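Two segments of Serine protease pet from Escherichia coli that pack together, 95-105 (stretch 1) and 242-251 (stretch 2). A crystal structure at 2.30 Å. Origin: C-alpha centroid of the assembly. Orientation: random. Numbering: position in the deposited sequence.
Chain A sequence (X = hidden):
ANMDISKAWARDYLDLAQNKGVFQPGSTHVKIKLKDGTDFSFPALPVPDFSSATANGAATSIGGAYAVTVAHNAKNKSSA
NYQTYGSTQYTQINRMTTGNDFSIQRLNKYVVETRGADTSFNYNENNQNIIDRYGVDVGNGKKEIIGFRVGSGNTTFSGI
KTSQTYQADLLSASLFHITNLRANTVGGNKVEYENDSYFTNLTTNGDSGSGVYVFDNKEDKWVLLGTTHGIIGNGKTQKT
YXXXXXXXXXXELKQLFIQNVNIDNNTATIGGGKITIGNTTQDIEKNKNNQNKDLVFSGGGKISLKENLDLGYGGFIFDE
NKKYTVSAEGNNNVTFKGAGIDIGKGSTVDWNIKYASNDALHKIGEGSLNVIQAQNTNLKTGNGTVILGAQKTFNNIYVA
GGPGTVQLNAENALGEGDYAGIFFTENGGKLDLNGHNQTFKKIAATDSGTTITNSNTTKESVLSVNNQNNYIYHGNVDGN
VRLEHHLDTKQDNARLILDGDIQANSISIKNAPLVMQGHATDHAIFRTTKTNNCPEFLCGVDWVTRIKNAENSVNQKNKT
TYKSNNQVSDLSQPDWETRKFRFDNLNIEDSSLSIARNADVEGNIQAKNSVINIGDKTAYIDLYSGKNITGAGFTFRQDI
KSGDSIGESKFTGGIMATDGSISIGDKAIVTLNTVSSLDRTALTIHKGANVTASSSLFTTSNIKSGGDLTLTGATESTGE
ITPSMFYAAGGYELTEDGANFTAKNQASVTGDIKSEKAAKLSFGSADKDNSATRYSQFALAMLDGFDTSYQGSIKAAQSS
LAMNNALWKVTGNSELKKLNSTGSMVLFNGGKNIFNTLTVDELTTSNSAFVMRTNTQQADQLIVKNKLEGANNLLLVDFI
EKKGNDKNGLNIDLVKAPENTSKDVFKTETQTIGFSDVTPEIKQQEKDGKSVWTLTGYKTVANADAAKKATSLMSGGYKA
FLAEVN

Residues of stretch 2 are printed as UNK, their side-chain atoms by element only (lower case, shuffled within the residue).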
# COMPACT_ATOMS: atom_id res chain seq x y z
N ARG A 95 26.50 13.68 -34.14
CA ARG A 95 27.06 12.42 -33.65
C ARG A 95 28.51 12.24 -34.07
O ARG A 95 29.01 12.91 -34.98
CB ARG A 95 26.24 11.22 -34.13
CG ARG A 95 26.15 11.07 -35.64
CD ARG A 95 25.72 9.65 -36.03
NE ARG A 95 25.77 9.50 -37.48
CZ ARG A 95 25.69 8.34 -38.13
NH1 ARG A 95 25.55 7.19 -37.47
NH2 ARG A 95 25.74 8.34 -39.45
N MET A 96 29.17 11.34 -33.35
CA MET A 96 30.49 10.86 -33.72
C MET A 96 30.47 9.33 -33.72
O MET A 96 29.71 8.68 -32.99
CB MET A 96 31.57 11.40 -32.78
CG MET A 96 32.21 12.71 -33.23
SD MET A 96 33.47 13.34 -32.09
CE MET A 96 34.67 12.05 -32.20
N THR A 97 31.34 8.78 -34.53
CA THR A 97 31.19 7.43 -35.02
C THR A 97 32.57 6.85 -35.16
O THR A 97 33.51 7.57 -35.50
CB THR A 97 30.40 7.44 -36.35
OG1 THR A 97 29.05 7.02 -36.10
CG2 THR A 97 31.05 6.57 -37.39
N THR A 98 32.70 5.57 -34.85
CA THR A 98 34.00 4.95 -34.70
C THR A 98 34.04 3.69 -35.55
O THR A 98 32.99 3.08 -35.80
CB THR A 98 34.25 4.64 -33.20
OG1 THR A 98 35.50 5.18 -32.78
CG2 THR A 98 34.17 3.16 -32.90
N GLY A 99 35.22 3.30 -36.03
CA GLY A 99 35.38 2.12 -36.86
C GLY A 99 34.81 0.85 -36.22
O GLY A 99 34.39 -0.09 -36.91
N ASN A 100 34.80 0.82 -34.90
CA ASN A 100 34.22 -0.28 -34.15
C ASN A 100 32.68 -0.15 -34.00
O ASN A 100 32.08 -0.91 -33.22
CB ASN A 100 34.88 -0.37 -32.77
CG ASN A 100 34.86 -1.78 -32.19
OD1 ASN A 100 35.03 -2.78 -32.92
ND2 ASN A 100 34.66 -1.87 -30.88
N ASP A 101 32.08 0.80 -34.74
CA ASP A 101 30.62 0.92 -34.91
C ASP A 101 29.99 1.66 -33.73
O ASP A 101 28.77 1.62 -33.51
CB ASP A 101 29.97 -0.46 -35.12
CG ASP A 101 28.48 -0.40 -35.46
OD1 ASP A 101 28.03 0.57 -36.10
OD2 ASP A 101 27.74 -1.34 -35.09
N PHE A 102 30.83 2.36 -32.97
CA PHE A 102 30.33 3.10 -31.83
C PHE A 102 29.70 4.41 -32.30
O PHE A 102 30.17 5.03 -33.26
CB PHE A 102 31.46 3.36 -30.83
CG PHE A 102 31.04 4.22 -29.68
CD1 PHE A 102 30.28 3.68 -28.64
CD2 PHE A 102 31.38 5.57 -29.65
CE1 PHE A 102 29.89 4.47 -27.58
CE2 PHE A 102 30.98 6.38 -28.59
CZ PHE A 102 30.22 5.84 -27.55
N SER A 103 28.63 4.82 -31.62
CA SER A 103 27.99 6.09 -31.92
C SER A 103 27.56 6.84 -30.66
O SER A 103 26.76 6.34 -29.87
CB SER A 103 26.78 5.88 -32.82
OG SER A 103 26.16 7.13 -33.11
N ILE A 104 28.11 8.04 -30.48
CA ILE A 104 27.67 8.97 -29.44
C ILE A 104 26.87 10.09 -30.11
O ILE A 104 27.33 10.73 -31.07
CB ILE A 104 28.83 9.54 -28.61
CG1 ILE A 104 28.33 10.62 -27.65
CG2 ILE A 104 29.87 10.14 -29.50
CD1 ILE A 104 27.38 10.12 -26.58
N GLN A 105 25.67 10.29 -29.59
CA GLN A 105 24.68 11.14 -30.20
C GLN A 105 24.41 12.38 -29.36
O GLN A 105 24.39 12.32 -28.12
CB GLN A 105 23.36 10.38 -30.39
CG GLN A 105 23.37 9.22 -31.39
CD GLN A 105 22.03 8.50 -31.41
OE1 GLN A 105 21.59 7.96 -30.39
NE2 GLN A 105 21.36 8.51 -32.55
N UNK A 242 28.79 -6.94 -28.77
CA UNK A 242 28.58 -5.61 -28.25
C UNK A 242 29.76 -4.69 -28.53
O UNK A 242 30.90 -5.01 -28.19
c UNK A 242 27.87 -4.28 -26.27
c UNK A 242 28.35 -5.64 -26.74
c UNK A 242 27.36 -6.75 -26.37
N UNK A 243 29.47 -3.56 -29.16
CA UNK A 243 30.46 -2.49 -29.29
C UNK A 243 30.68 -1.89 -27.91
O UNK A 243 29.77 -1.33 -27.33
o UNK A 243 29.99 -1.97 -31.60
c UNK A 243 30.93 -0.19 -30.24
c UNK A 243 30.00 -1.41 -30.28
N UNK A 244 31.90 -2.03 -27.37
CA UNK A 244 32.22 -1.55 -26.03
C UNK A 244 32.06 -0.05 -25.94
O UNK A 244 32.53 0.66 -26.85
c UNK A 244 33.93 -3.02 -26.88
c UNK A 244 33.69 -1.94 -25.85
c UNK A 244 33.06 -2.65 -28.04
N UNK A 245 31.42 0.44 -24.89
CA UNK A 245 31.25 1.89 -24.73
C UNK A 245 32.57 2.64 -24.84
O UNK A 245 33.56 2.24 -24.24
c UNK A 245 30.84 6.44 -22.53
c UNK A 245 29.77 4.60 -23.63
c UNK A 245 30.60 2.24 -23.38
c UNK A 245 30.68 3.72 -23.07
c UNK A 245 31.68 4.22 -22.26
c UNK A 245 29.85 5.96 -23.36
c UNK A 245 31.76 5.56 -21.98
N UNK A 246 32.56 3.76 -25.56
CA UNK A 246 33.81 4.47 -25.87
C UNK A 246 33.82 5.90 -25.29
O UNK A 246 33.23 6.81 -25.86
c UNK A 246 34.02 4.50 -27.38
c UNK A 246 35.25 5.28 -27.82
o UNK A 246 35.51 5.29 -29.03
o UNK A 246 35.97 5.89 -26.99
N UNK A 247 34.54 6.06 -24.19
CA UNK A 247 34.68 7.32 -23.47
C UNK A 247 35.31 8.46 -24.28
O UNK A 247 34.82 9.59 -24.30
c UNK A 247 35.54 7.10 -22.24
o UNK A 247 34.74 7.09 -21.08
N UNK A 248 36.43 8.14 -24.91
CA UNK A 248 37.21 9.10 -25.66
C UNK A 248 36.39 9.75 -26.77
O UNK A 248 36.38 10.97 -26.90
c UNK A 248 38.43 8.39 -26.25
n UNK A 248 40.48 10.12 -29.60
c UNK A 248 41.27 9.24 -28.68
c UNK A 248 39.26 9.24 -27.19
c UNK A 248 40.36 8.39 -27.83
N UNK A 249 35.71 8.94 -27.57
CA UNK A 249 34.88 9.46 -28.65
C UNK A 249 33.66 10.18 -28.09
O UNK A 249 33.24 11.21 -28.60
c UNK A 249 34.44 8.33 -29.60
c UNK A 249 33.67 8.89 -30.79
o UNK A 249 35.59 7.61 -30.07
N UNK A 250 33.09 9.61 -27.02
CA UNK A 250 31.99 10.27 -26.32
C UNK A 250 32.38 11.66 -25.86
O UNK A 250 31.62 12.62 -26.05
c UNK A 250 31.54 9.46 -25.10
c UNK A 250 30.43 10.21 -24.32
o UNK A 250 31.03 8.19 -25.53
N UNK A 251 33.55 11.78 -25.26
CA UNK A 251 33.97 13.03 -24.66
C UNK A 251 34.33 14.03 -25.72
O UNK A 251 34.16 15.24 -25.54
c UNK A 251 34.66 12.21 -22.38
n UNK A 251 35.58 11.63 -21.62
o UNK A 251 33.47 12.27 -22.05
c UNK A 251 35.13 12.80 -23.70
O HOH W 1 34.32 0.40 -29.31

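Position 242 carries three side-chain carbons, one bearing the other two, and none comes within reach of stretch 1; this beta-branched hydrocarbon is V242, on the strand that leads into the contact. At position 243 a carbon bears one oxygen and one carbon, the pattern of threonine; the oxygen meets the backbone O of N100 in the facing turn, and the branch carbon packs against F102. The residue is T243, and its hydroxyl donates to that backbone, OG1 of T243 lying 2.8 Å from O of N100, with CG2 of T243 3.6 Å from CB of F102.

Position 244 has three carbons that close a ring onto the backbone nitrogen, and the ring packs against the side chain of N100; it is P244, with CD of P244 3.4 Å from ND2 of N100. One water joins the same two residues, accepting from ND2 of N100 at 2.8 Å and donating to O of P244 at 3.1 Å. At position 245 one carbon leads to a six-carbon ring without a hydroxyl; CB points away from stretch 1, yet the ring returns to receive the edge of F102 on its face. This identifies F245, in an offset pair with planes at 85° and centroids 5.8 Å apart.

Position 246 has two carbons, the second carrying two atoms modelled as oxygen, and its CB sits over the face of the F102 ring; read as a carboxylate, this is D246, with CB of D246 3.6 Å from the centroid of the F102 ring. The carboxylate caps the helix that follows, OD1 of D246 accepting from the backbone N of residue 249 at 3.1 Å.

One carbon and one oxygen at position 247, facing away, make S247. Four carbons in a row ending in nitrogen at position 248, exposed and without contact to stretch 1, give K248. Position 249 again shows a carbon bearing one oxygen and one carbon, the branch carbon meeting the end of M96, and is T249: CG2 of T249 lies 3.6 Å from CE of M96, while OG1 of T249 donates to OD2 of D246 at 2.5 Å. The same branching at position 250, its oxygen at the edge of the F102 ring, gives T250, whose OG1 donates to O of D246 at 2.6 Å and lies 3.2 Å from CZ of F102. Position 251, two carbons with the second carrying one oxygen and one nitrogen, points away and is N251.

The contact centres on F102, whose ring fits among the strand end, the cap and the first helical turn. M96 and I104 extend the packing along the helix, while the bond from T243 ties the type I turn to the strand. Capping and threonine bonds hold D246 in place above the ring.

Stretch 2 242-251: VTPFDSKTTN
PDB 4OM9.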